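Local coordinates for protein putative aldo/keto reductase (Salmonella enterica subsp. enterica serovar Typhimurium, PDB 4R9O) that probably works as an NADP-dependent oxidoreductase of the aldo/keto reductase family, built on a TIM barrel, at residues F17-R26 and L254-G265; S187-L195 and W288-L296. One frame throughout, in Å; residues are numbered along the deposited sequence.

Contact 1 of 2, residues F17-R26 and L254-G265; sequences FSRFVMGYWR and LRLPSQPLPIIG
Val21 and Met22 pair in parallel with Ile263 and Ile264, the seam where the first and last strands of the aldo/keto reductase TIM barrel close the cylinder; the axes of the short strand segments are inclined at 33°. Three backbone bonds stitch it: Val21 N to Pro262 O (2.9 Å), Ile264 N to Val21 O and Gly23 N to Ile264 O.

Followed outward from the seam, Phe20 places its CB 4.0 Å from Ile264 CD1. With CG anti to the carbonyl carbon (chi1 -80°), the ring leans over residues 254-265, and Phe20 CD1 meets both Ile264 CD1 and Pro262 CB. Phe20 CE1 lies 3.7 Å from Pro262 CG. At the tip, Phe20 CZ reaches Leu254 CD1 at 4.0 Å. Pro262 CD sits over one ring face, offset toward the rim. Leu254 CD1 also lies above the centre of the Arg19 guanidinium, whose NH1 is salt-bridged to Glu279 and whose NH2 reaches Leu254 O through a water.

On the face opposite Met22 and Ile264, the side chains of Val21 and Ile263 lie side by side. Beyond the strand, Trp25, close to the probable proton donor Tyr58, brings CZ3 to 3.3 Å from Gly265 CA.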
loop_
_atom_site.group_PDB
_atom_site.type_symbol
_atom_site.label_atom_id
_atom_site.label_comp_id
_atom_site.label_asym_id
_atom_site.label_seq_id
_atom_site.Cartn_x
_atom_site.Cartn_y
_atom_site.Cartn_z
ATOM N N PHE C 17 -35.748 17.275 -1.838
ATOM C CA PHE C 17 -34.983 17.578 -3.046
ATOM C C PHE C 17 -35.500 16.809 -4.255
ATOM O O PHE C 17 -36.288 15.869 -4.128
ATOM C CB PHE C 17 -33.496 17.250 -2.852
ATOM C CG PHE C 17 -32.742 18.252 -2.019
ATOM C CD1 PHE C 17 -33.342 19.427 -1.598
ATOM C CD2 PHE C 17 -31.420 18.015 -1.663
ATOM C CE1 PHE C 17 -32.648 20.345 -0.830
ATOM C CE2 PHE C 17 -30.713 18.938 -0.894
ATOM C CZ PHE C 17 -31.329 20.103 -0.482
ATOM N N SER C 18 -35.061 17.207 -5.441
ATOM C CA SER C 18 -35.271 16.349 -6.600
ATOM C C SER C 18 -34.186 15.262 -6.549
ATOM O O SER C 18 -33.072 15.524 -6.117
ATOM C CB SER C 18 -35.233 17.155 -7.906
ATOM O OG SER C 18 -33.997 17.828 -8.066
ATOM N N ARG C 19 -34.530 14.048 -6.961
ATOM C CA ARG C 19 -33.621 12.904 -6.914
ATOM C C ARG C 19 -32.349 13.128 -7.732
ATOM O O ARG C 19 -31.279 12.607 -7.404
ATOM C CB ARG C 19 -34.348 11.652 -7.410
ATOM C CG ARG C 19 -33.621 10.361 -7.157
ATOM C CD ARG C 19 -34.436 9.206 -7.687
ATOM N NE ARG C 19 -33.853 7.936 -7.292
ATOM C CZ ARG C 19 -34.332 6.757 -7.654
ATOM N NH1 ARG C 19 -35.410 6.695 -8.428
ATOM N NH2 ARG C 19 -33.728 5.646 -7.245
ATOM N N PHE C 20 -32.474 13.887 -8.815
ATOM C CA PHE C 20 -31.309 14.312 -9.581
ATOM C C PHE C 20 -31.027 15.790 -9.305
ATOM O O PHE C 20 -31.942 16.598 -9.200
ATOM C CB PHE C 20 -31.517 14.069 -11.079
ATOM C CG PHE C 20 -31.277 12.647 -11.507
ATOM C CD1 PHE C 20 -30.030 12.249 -11.959
ATOM C CD2 PHE C 20 -32.299 11.714 -11.472
ATOM C CE1 PHE C 20 -29.799 10.935 -12.356
ATOM C CE2 PHE C 20 -32.083 10.402 -11.878
ATOM C CZ PHE C 20 -30.828 10.014 -12.321
ATOM N N VAL C 21 -29.749 16.128 -9.185
ATOM C CA VAL C 21 -29.322 17.480 -8.829
ATOM C C VAL C 21 -28.522 18.127 -9.956
ATOM O O VAL C 21 -27.589 17.521 -10.488
ATOM C CB VAL C 21 -28.472 17.450 -7.536
ATOM C CG1 VAL C 21 -27.884 18.831 -7.226
ATOM C CG2 VAL C 21 -29.312 16.939 -6.369
ATOM N N MET C 22 -28.885 19.349 -10.345
ATOM C CA MET C 22 -28.088 20.059 -11.351
ATOM C C MET C 22 -26.898 20.753 -10.693
ATOM O O MET C 22 -27.075 21.650 -9.870
ATOM C CB MET C 22 -28.937 21.082 -12.114
ATOM C CG MET C 22 -28.201 21.713 -13.292
ATOM S SD MET C 22 -27.808 20.502 -14.578
ATOM C CE MET C 22 -26.126 20.958 -14.983
ATOM N N GLY C 23 -25.688 20.336 -11.060
ATOM C CA GLY C 23 -24.466 20.915 -10.510
ATOM C C GLY C 23 -23.902 22.025 -11.396
ATOM O O GLY C 23 -23.845 21.892 -12.618
ATOM N N TYR C 24 -23.473 23.121 -10.778
ATOM C CA TYR C 24 -23.047 24.287 -11.535
ATOM C C TYR C 24 -21.558 24.620 -11.390
ATOM O O TYR C 24 -21.144 25.749 -11.653
ATOM C CB TYR C 24 -23.905 25.495 -11.134
ATOM C CG TYR C 24 -25.259 25.490 -11.817
ATOM C CD1 TYR C 24 -25.397 25.967 -13.121
ATOM C CD2 TYR C 24 -26.392 24.995 -11.177
ATOM C CE1 TYR C 24 -26.624 25.955 -13.764
ATOM C CE2 TYR C 24 -27.634 24.980 -11.819
ATOM C CZ TYR C 24 -27.743 25.463 -13.110
ATOM O OH TYR C 24 -28.964 25.467 -13.758
ATOM N N TRP C 25 -20.743 23.632 -11.023
ATOM C CA TRP C 25 -19.324 23.903 -10.834
ATOM C C TRP C 25 -18.612 24.243 -12.143
ATOM O O TRP C 25 -17.590 24.923 -12.116
ATOM C CB TRP C 25 -18.637 22.721 -10.125
ATOM C CG TRP C 25 -18.168 21.581 -10.989
ATOM C CD1 TRP C 25 -16.902 21.387 -11.480
ATOM C CD2 TRP C 25 -18.945 20.465 -11.436
ATOM N NE1 TRP C 25 -16.850 20.225 -12.214
ATOM C CE2 TRP C 25 -18.089 19.638 -12.200
ATOM C CE3 TRP C 25 -20.277 20.081 -11.264
ATOM C CZ2 TRP C 25 -18.528 18.454 -12.796
ATOM C CZ3 TRP C 25 -20.710 18.900 -11.851
ATOM C CH2 TRP C 25 -19.836 18.099 -12.609
ATOM N N ARG C 26 -19.169 23.812 -13.277
ATOM C CA ARG C 26 -18.582 24.064 -14.603
ATOM C C ARG C 26 -19.239 25.231 -15.343
ATOM O O ARG C 26 -18.973 25.436 -16.526
ATOM C CB ARG C 26 -18.690 22.813 -15.489
ATOM C CG ARG C 26 -17.930 21.603 -14.981
ATOM C CD ARG C 26 -16.548 21.503 -15.616
ATOM N NE ARG C 26 -16.616 21.030 -16.999
ATOM C CZ ARG C 26 -15.813 21.442 -17.976
ATOM N NH1 ARG C 26 -15.953 20.954 -19.202
ATOM N NH2 ARG C 26 -14.870 22.337 -17.733
ATOM N N LEU C 254 -27.891 4.774 -8.688
ATOM C CA LEU C 254 -29.208 4.784 -8.053
ATOM C C LEU C 254 -29.540 3.470 -7.348
ATOM O O LEU C 254 -30.340 3.448 -6.414
ATOM C CB LEU C 254 -30.306 5.067 -9.086
ATOM C CG LEU C 254 -30.386 6.453 -9.730
ATOM C CD1 LEU C 254 -31.566 6.486 -10.696
ATOM C CD2 LEU C 254 -30.519 7.543 -8.674
ATOM N N ARG C 255 -28.947 2.379 -7.828
ATOM C CA ARG C 255 -29.218 1.040 -7.299
ATOM C C ARG C 255 -28.661 0.865 -5.877
ATOM O O ARG C 255 -29.109 -0.006 -5.132
ATOM C CB ARG C 255 -28.633 -0.019 -8.249
ATOM C CG ARG C 255 -28.867 -1.483 -7.847
ATOM C CD ARG C 255 -30.345 -1.787 -7.672
ATOM N NE ARG C 255 -30.577 -3.158 -7.211
ATOM C CZ ARG C 255 -30.512 -3.537 -5.936
ATOM N NH1 ARG C 255 -30.757 -4.801 -5.609
ATOM N NH2 ARG C 255 -30.205 -2.654 -4.986
ATOM N N LEU C 256 -27.695 1.702 -5.501
ATOM C CA LEU C 256 -27.091 1.623 -4.171
ATOM C C LEU C 256 -28.124 1.835 -3.070
ATOM O O LEU C 256 -28.971 2.718 -3.171
ATOM C CB LEU C 256 -25.967 2.649 -4.027
ATOM C CG LEU C 256 -24.739 2.435 -4.924
ATOM C CD1 LEU C 256 -23.699 3.532 -4.696
ATOM C CD2 LEU C 256 -24.131 1.067 -4.668
ATOM N N PRO C 257 -28.050 1.028 -1.997
ATOM C CA PRO C 257 -29.037 1.114 -0.911
ATOM C C PRO C 257 -28.902 2.364 -0.016
ATOM O O PRO C 257 -29.782 2.595 0.812
ATOM C CB PRO C 257 -28.787 -0.169 -0.114
ATOM C CG PRO C 257 -27.365 -0.509 -0.393
ATOM C CD PRO C 257 -27.093 -0.076 -1.799
ATOM N N SER C 258 -27.851 3.165 -0.176
ATOM C CA SER C 258 -27.842 4.498 0.445
ATOM C C SER C 258 -28.760 5.468 -0.318
ATOM O O SER C 258 -29.073 6.562 0.166
ATOM C CB SER C 258 -26.420 5.065 0.517
ATOM O OG SER C 258 -25.742 4.939 -0.720
ATOM N N GLN C 259 -29.197 5.046 -1.501
ATOM C CA GLN C 259 -30.123 5.827 -2.341
ATOM C C GLN C 259 -29.602 7.232 -2.668
ATOM O O GLN C 259 -30.234 8.223 -2.332
ATOM C CB GLN C 259 -31.494 5.917 -1.665
ATOM C CG GLN C 259 -32.059 4.554 -1.265
ATOM C CD GLN C 259 -33.454 4.645 -0.664
ATOM O OE1 GLN C 259 -34.422 4.932 -1.366
ATOM N NE2 GLN C 259 -33.559 4.403 0.640
ATOM N N PRO C 260 -28.451 7.310 -3.354
ATOM C CA PRO C 260 -27.811 8.591 -3.681
ATOM C C PRO C 260 -28.633 9.465 -4.634
ATOM O O PRO C 260 -29.445 8.951 -5.413
ATOM C CB PRO C 260 -26.497 8.167 -4.362
ATOM C CG PRO C 260 -26.322 6.710 -4.025
ATOM C CD PRO C 260 -27.707 6.176 -3.924
ATOM N N LEU C 261 -28.404 10.774 -4.546
ATOM C CA LEU C 261 -28.920 11.770 -5.479
ATOM C C LEU C 261 -27.779 12.187 -6.406
ATOM O O LEU C 261 -26.870 12.912 -5.982
ATOM C CB LEU C 261 -29.462 12.999 -4.739
ATOM C CG LEU C 261 -30.723 12.874 -3.870
ATOM C CD1 LEU C 261 -30.520 11.995 -2.631
ATOM C CD2 LEU C 261 -31.194 14.254 -3.469
ATOM N N PRO C 262 -27.811 11.721 -7.666
ATOM C CA PRO C 262 -26.726 12.042 -8.608
ATOM C C PRO C 262 -26.707 13.512 -9.010
ATOM O O PRO C 262 -27.753 14.081 -9.334
ATOM C CB PRO C 262 -27.030 11.152 -9.822
ATOM C CG PRO C 262 -27.932 10.057 -9.289
ATOM C CD PRO C 262 -28.753 10.728 -8.217
ATOM N N ILE C 263 -25.521 14.119 -8.978
ATOM C CA ILE C 263 -25.336 15.487 -9.455
ATOM C C ILE C 263 -24.926 15.462 -10.911
ATOM O O ILE C 263 -23.911 14.855 -11.261
ATOM C CB ILE C 263 -24.261 16.246 -8.647
ATOM C CG1 ILE C 263 -24.634 16.277 -7.162
ATOM C CG2 ILE C 263 -24.046 17.654 -9.221
ATOM C CD1 ILE C 263 -23.487 16.706 -6.252
ATOM N N ILE C 264 -25.733 16.096 -11.755
ATOM C CA ILE C 264 -25.455 16.199 -13.177
ATOM C C ILE C 264 -24.707 17.503 -13.412
ATOM O O ILE C 264 -25.093 18.537 -12.870
ATOM C CB ILE C 264 -26.748 16.191 -14.021
ATOM C CG1 ILE C 264 -27.738 15.147 -13.503
ATOM C CG2 ILE C 264 -26.436 15.997 -15.506
ATOM C CD1 ILE C 264 -29.133 15.324 -14.082
ATOM N N GLY C 265 -23.652 17.464 -14.219
ATOM C CA GLY C 265 -22.830 18.642 -14.425
ATOM C C GLY C 265 -22.799 19.186 -15.838
ATOM O O GLY C 265 -22.052 20.123 -16.127
HETATM O O HOH W 1 -31.962 5.251 -5.373
HETATM O O HOH W 2 -21.461 22.001 -13.881
#

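Contact 2 of 2, residues S187-L195 and W288-L296; sequences SPVHQPLLL and WFRIRKAAL
Trp288 opens the helical side of this contact by meeting Leu194: the methyl CD2 of Leu194 comes to the edge of the indole, near its plane, 3.7 Å from Trp288 CH2. The CG of Trp288 is anti to its backbone N (chi1 -171°), which carries the six-membered ring toward the loop, while NE1 is hydrogen-bonded to Trp252 O, on whose ring the indole also stacks.

Nearly a turn further on, Ile291 sends CG2 to 4.0 Å from Pro188 CG, the two side chains lying alongside and pointing the same way.

Arg292 meets three residues of the loop. Its chain is extended from CG to NE and runs past Gln191, whose OE1 lies 3.2 Å from Arg292 CG. The amide and guanidinium planes stand 76° apart, and although Gln191 OE1 is also close to Arg292 NH1, the poor angle rules out a hydrogen bond. Leu194 CD2 approaches the guanidinium at its edge, 3.7 Å from Arg292 NH1, and Leu195 CD1 lies near Arg292 NH2. The carbonyl O of Arg292 receives a weak hydrogen bond from Gln191 NE2 at 3.4 Å.

Gln191 NE2 makes a shorter, straighter bond to Pro188 O (2.8 Å, 169°), with the acceptor almost in the amide plane. This bond within the loop probably sets the rotation of the amide, leaving its second N-H for the weak bond to the helix.

Ala295 presses its CB close to Pro188 O and within 3.9 Å of Pro188 CB. Leu296 then brings CD2 toward Gln191 NE2 from the opposite direction. The whole is a helix-on-loop packing at the periphery of the TIM barrel, joining the C-terminal helix 285-296 to the loop that follows barrel strand 182-185.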
loop_
_atom_site.group_PDB
_atom_site.type_symbol
_atom_site.label_atom_id
_atom_site.label_comp_id
_atom_site.label_asym_id
_atom_site.label_seq_id
_atom_site.Cartn_x
_atom_site.Cartn_y
_atom_site.Cartn_z
ATOM N N SER C 187 -18.917 6.305 -8.286
ATOM C CA SER C 187 -19.017 5.888 -9.679
ATOM C C SER C 187 -18.437 4.488 -9.810
ATOM O O SER C 187 -17.779 4.007 -8.887
ATOM C CB SER C 187 -18.279 6.863 -10.595
ATOM O OG SER C 187 -16.888 6.620 -10.573
ATOM N N PRO C 188 -18.675 3.820 -10.950
ATOM C CA PRO C 188 -17.992 2.536 -11.151
ATOM C C PRO C 188 -16.470 2.718 -11.174
ATOM O O PRO C 188 -15.726 1.781 -10.891
ATOM C CB PRO C 188 -18.515 2.062 -12.520
ATOM C CG PRO C 188 -19.825 2.762 -12.696
ATOM C CD PRO C 188 -19.675 4.094 -12.002
ATOM N N VAL C 189 -16.033 3.936 -11.487
ATOM C CA VAL C 189 -14.617 4.291 -11.595
ATOM C C VAL C 189 -13.997 4.587 -10.225
ATOM O O VAL C 189 -12.782 4.518 -10.047
ATOM C CB VAL C 189 -14.443 5.525 -12.525
ATOM C CG1 VAL C 189 -12.983 5.880 -12.718
ATOM C CG2 VAL C 189 -15.093 5.265 -13.864
ATOM N N HIS C 190 -14.839 4.926 -9.256
ATOM C CA HIS C 190 -14.373 5.254 -7.918
ATOM C C HIS C 190 -15.311 4.643 -6.889
ATOM O O HIS C 190 -16.337 5.240 -6.557
ATOM C CB HIS C 190 -14.290 6.776 -7.724
ATOM C CG HIS C 190 -13.704 7.181 -6.404
ATOM N ND1 HIS C 190 -12.352 7.157 -6.158
ATOM C CD2 HIS C 190 -14.292 7.595 -5.255
ATOM C CE1 HIS C 190 -12.124 7.551 -4.915
ATOM N NE2 HIS C 190 -13.286 7.825 -4.348
ATOM N N GLN C 191 -14.952 3.459 -6.387
ATOM C CA GLN C 191 -15.847 2.672 -5.542
ATOM C C GLN C 191 -15.468 2.452 -4.061
ATOM O O GLN C 191 -16.133 1.644 -3.399
ATOM C CB GLN C 191 -16.049 1.274 -6.167
ATOM C CG GLN C 191 -16.556 1.236 -7.621
ATOM C CD GLN C 191 -16.837 -0.197 -8.108
ATOM O OE1 GLN C 191 -17.291 -1.049 -7.340
ATOM N NE2 GLN C 191 -16.541 -0.467 -9.376
ATOM N N PRO C 192 -14.438 3.149 -3.522
ATOM C CA PRO C 192 -14.086 2.704 -2.165
ATOM C C PRO C 192 -15.167 2.983 -1.118
ATOM O O PRO C 192 -15.227 2.278 -0.117
ATOM C CB PRO C 192 -12.815 3.505 -1.854
ATOM C CG PRO C 192 -12.919 4.737 -2.688
ATOM C CD PRO C 192 -13.606 4.296 -3.949
ATOM N N LEU C 193 -16.020 3.975 -1.348
ATOM C CA LEU C 193 -16.997 4.340 -0.322
ATOM C C LEU C 193 -18.096 3.276 -0.168
ATOM O O LEU C 193 -18.871 3.296 0.798
ATOM C CB LEU C 193 -17.612 5.703 -0.640
ATOM C CG LEU C 193 -16.575 6.836 -0.641
ATOM C CD1 LEU C 193 -17.260 8.178 -0.853
ATOM C CD2 LEU C 193 -15.738 6.845 0.646
ATOM N N LEU C 194 -18.158 2.359 -1.125
ATOM C CA LEU C 194 -19.135 1.277 -1.083
ATOM C C LEU C 194 -18.893 0.362 0.105
ATOM O O LEU C 194 -19.834 -0.206 0.670
ATOM C CB LEU C 194 -19.088 0.458 -2.370
ATOM C CG LEU C 194 -19.960 0.944 -3.536
ATOM C CD1 LEU C 194 -19.516 2.311 -4.036
ATOM C CD2 LEU C 194 -19.928 -0.077 -4.651
ATOM N N LEU C 195 -17.626 0.226 0.482
ATOM C CA LEU C 195 -17.256 -0.747 1.497
ATOM C C LEU C 195 -16.450 -0.162 2.663
ATOM O O LEU C 195 -16.142 -0.882 3.617
ATOM C CB LEU C 195 -16.475 -1.891 0.843
ATOM C CG LEU C 195 -17.239 -2.649 -0.257
ATOM C CD1 LEU C 195 -16.367 -3.713 -0.898
ATOM C CD2 LEU C 195 -18.519 -3.277 0.283
ATOM N N TRP C 288 -25.423 -5.145 -12.431
ATOM C CA TRP C 288 -24.727 -4.244 -11.524
ATOM C C TRP C 288 -23.340 -4.796 -11.220
ATOM O O TRP C 288 -22.359 -4.063 -11.205
ATOM C CB TRP C 288 -25.519 -4.045 -10.223
ATOM C CG TRP C 288 -24.961 -2.955 -9.333
ATOM C CD1 TRP C 288 -25.348 -1.646 -9.304
ATOM C CD2 TRP C 288 -23.919 -3.080 -8.351
ATOM N NE1 TRP C 288 -24.611 -0.948 -8.378
ATOM C CE2 TRP C 288 -23.729 -1.808 -7.773
ATOM C CE3 TRP C 288 -23.131 -4.146 -7.903
ATOM C CZ2 TRP C 288 -22.779 -1.567 -6.776
ATOM C CZ3 TRP C 288 -22.197 -3.912 -6.904
ATOM C CH2 TRP C 288 -22.025 -2.630 -6.351
ATOM N N PHE C 289 -23.256 -6.098 -10.990
ATOM C CA PHE C 289 -21.984 -6.694 -10.598
ATOM C C PHE C 289 -21.033 -6.823 -11.783
ATOM O O PHE C 289 -19.814 -6.666 -11.633
ATOM C CB PHE C 289 -22.223 -8.040 -9.914
ATOM C CG PHE C 289 -22.549 -7.904 -8.448
ATOM C CD1 PHE C 289 -21.541 -7.690 -7.522
ATOM C CD2 PHE C 289 -23.861 -7.954 -8.002
ATOM C CE1 PHE C 289 -21.829 -7.545 -6.176
ATOM C CE2 PHE C 289 -24.155 -7.817 -6.648
ATOM C CZ PHE C 289 -23.140 -7.613 -5.742
ATOM N N ARG C 290 -21.596 -7.071 -12.960
ATOM C CA ARG C 290 -20.822 -7.080 -14.197
ATOM C C ARG C 290 -20.180 -5.722 -14.445
ATOM O O ARG C 290 -19.020 -5.638 -14.846
ATOM C CB ARG C 290 -21.697 -7.449 -15.392
ATOM C CG ARG C 290 -21.406 -8.799 -15.989
ATOM C CD ARG C 290 -21.952 -8.867 -17.412
ATOM N NE ARG C 290 -23.405 -8.731 -17.438
ATOM C CZ ARG C 290 -24.119 -8.486 -18.534
ATOM N NH1 ARG C 290 -25.438 -8.384 -18.453
ATOM N NH2 ARG C 290 -23.516 -8.343 -19.708
ATOM N N ILE C 291 -20.952 -4.664 -14.229
ATOM C CA ILE C 291 -20.431 -3.302 -14.276
ATOM C C ILE C 291 -19.296 -3.075 -13.283
ATOM O O ILE C 291 -18.228 -2.591 -13.650
ATOM C CB ILE C 291 -21.521 -2.275 -13.989
ATOM C CG1 ILE C 291 -22.531 -2.295 -15.116
ATOM C CG2 ILE C 291 -20.920 -0.873 -13.925
ATOM C CD1 ILE C 291 -21.854 -2.032 -16.395
ATOM N N ARG C 292 -19.546 -3.412 -12.023
ATOM C CA ARG C 292 -18.536 -3.261 -10.977
ATOM C C ARG C 292 -17.213 -3.892 -11.400
ATOM O O ARG C 292 -16.155 -3.266 -11.297
ATOM C CB ARG C 292 -19.020 -3.884 -9.666
ATOM C CG ARG C 292 -17.947 -3.941 -8.575
ATOM C CD ARG C 292 -18.411 -4.760 -7.385
ATOM N NE ARG C 292 -17.343 -4.976 -6.406
ATOM C CZ ARG C 292 -17.172 -4.245 -5.306
ATOM N NH1 ARG C 292 -18.001 -3.243 -5.036
ATOM N NH2 ARG C 292 -16.171 -4.510 -4.471
ATOM N N LYS C 293 -17.297 -5.123 -11.895
ATOM C CA LYS C 293 -16.128 -5.923 -12.231
ATOM C C LYS C 293 -15.417 -5.420 -13.486
ATOM O O LYS C 293 -14.191 -5.436 -13.564
ATOM C CB LYS C 293 -16.540 -7.389 -12.395
ATOM C CG LYS C 293 -17.061 -7.997 -11.093
ATOM C CD LYS C 293 -17.522 -9.439 -11.261
ATOM C CE LYS C 293 -17.940 -10.035 -9.913
ATOM N NZ LYS C 293 -18.339 -11.458 -10.023
ATOM N N ALA C 294 -16.184 -4.973 -14.468
ATOM C CA ALA C 294 -15.592 -4.380 -15.661
ATOM C C ALA C 294 -14.741 -3.163 -15.277
ATOM O O ALA C 294 -13.673 -2.932 -15.852
ATOM C CB ALA C 294 -16.667 -3.996 -16.653
ATOM N N ALA C 295 -15.203 -2.420 -14.275
ATOM C CA ALA C 295 -14.513 -1.221 -13.801
ATOM C C ALA C 295 -13.281 -1.511 -12.942
ATOM O O ALA C 295 -12.332 -0.733 -12.950
ATOM C CB ALA C 295 -15.469 -0.358 -13.027
ATOM N N LEU C 296 -13.299 -2.607 -12.188
ATOM C CA LEU C 296 -12.161 -2.953 -11.331
ATOM C C LEU C 296 -11.176 -3.886 -12.033
ATOM O O LEU C 296 -9.964 -3.714 -11.927
ATOM C CB LEU C 296 -12.636 -3.616 -10.032
ATOM C CG LEU C 296 -13.503 -2.789 -9.088
ATOM C CD1 LEU C 296 -13.648 -3.480 -7.751
ATOM C CD2 LEU C 296 -12.904 -1.404 -8.916
#

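In the fold
Contact 1 lies in the core: its centre is about 6 Å from that of the chain, and 10 of its 15 touching residues are buried. Contact 2, about 20 Å from the chain centre, is only partly buried and joins a loop to a helix instead of two strands. The chemistry follows: three strand-pairing backbone bonds plus apolar packing (769 Å²) in contact 1, against packing with a single weak hydrogen bond across (370 Å²) in contact 2. Their centres are about 17 Å apart, yet they touch where Leu256 CD2 packs 3.6 Å from Trp288 CZ2. Near this junction both meet a second subunit, whose Leu136 packs on Leu256 and Trp288.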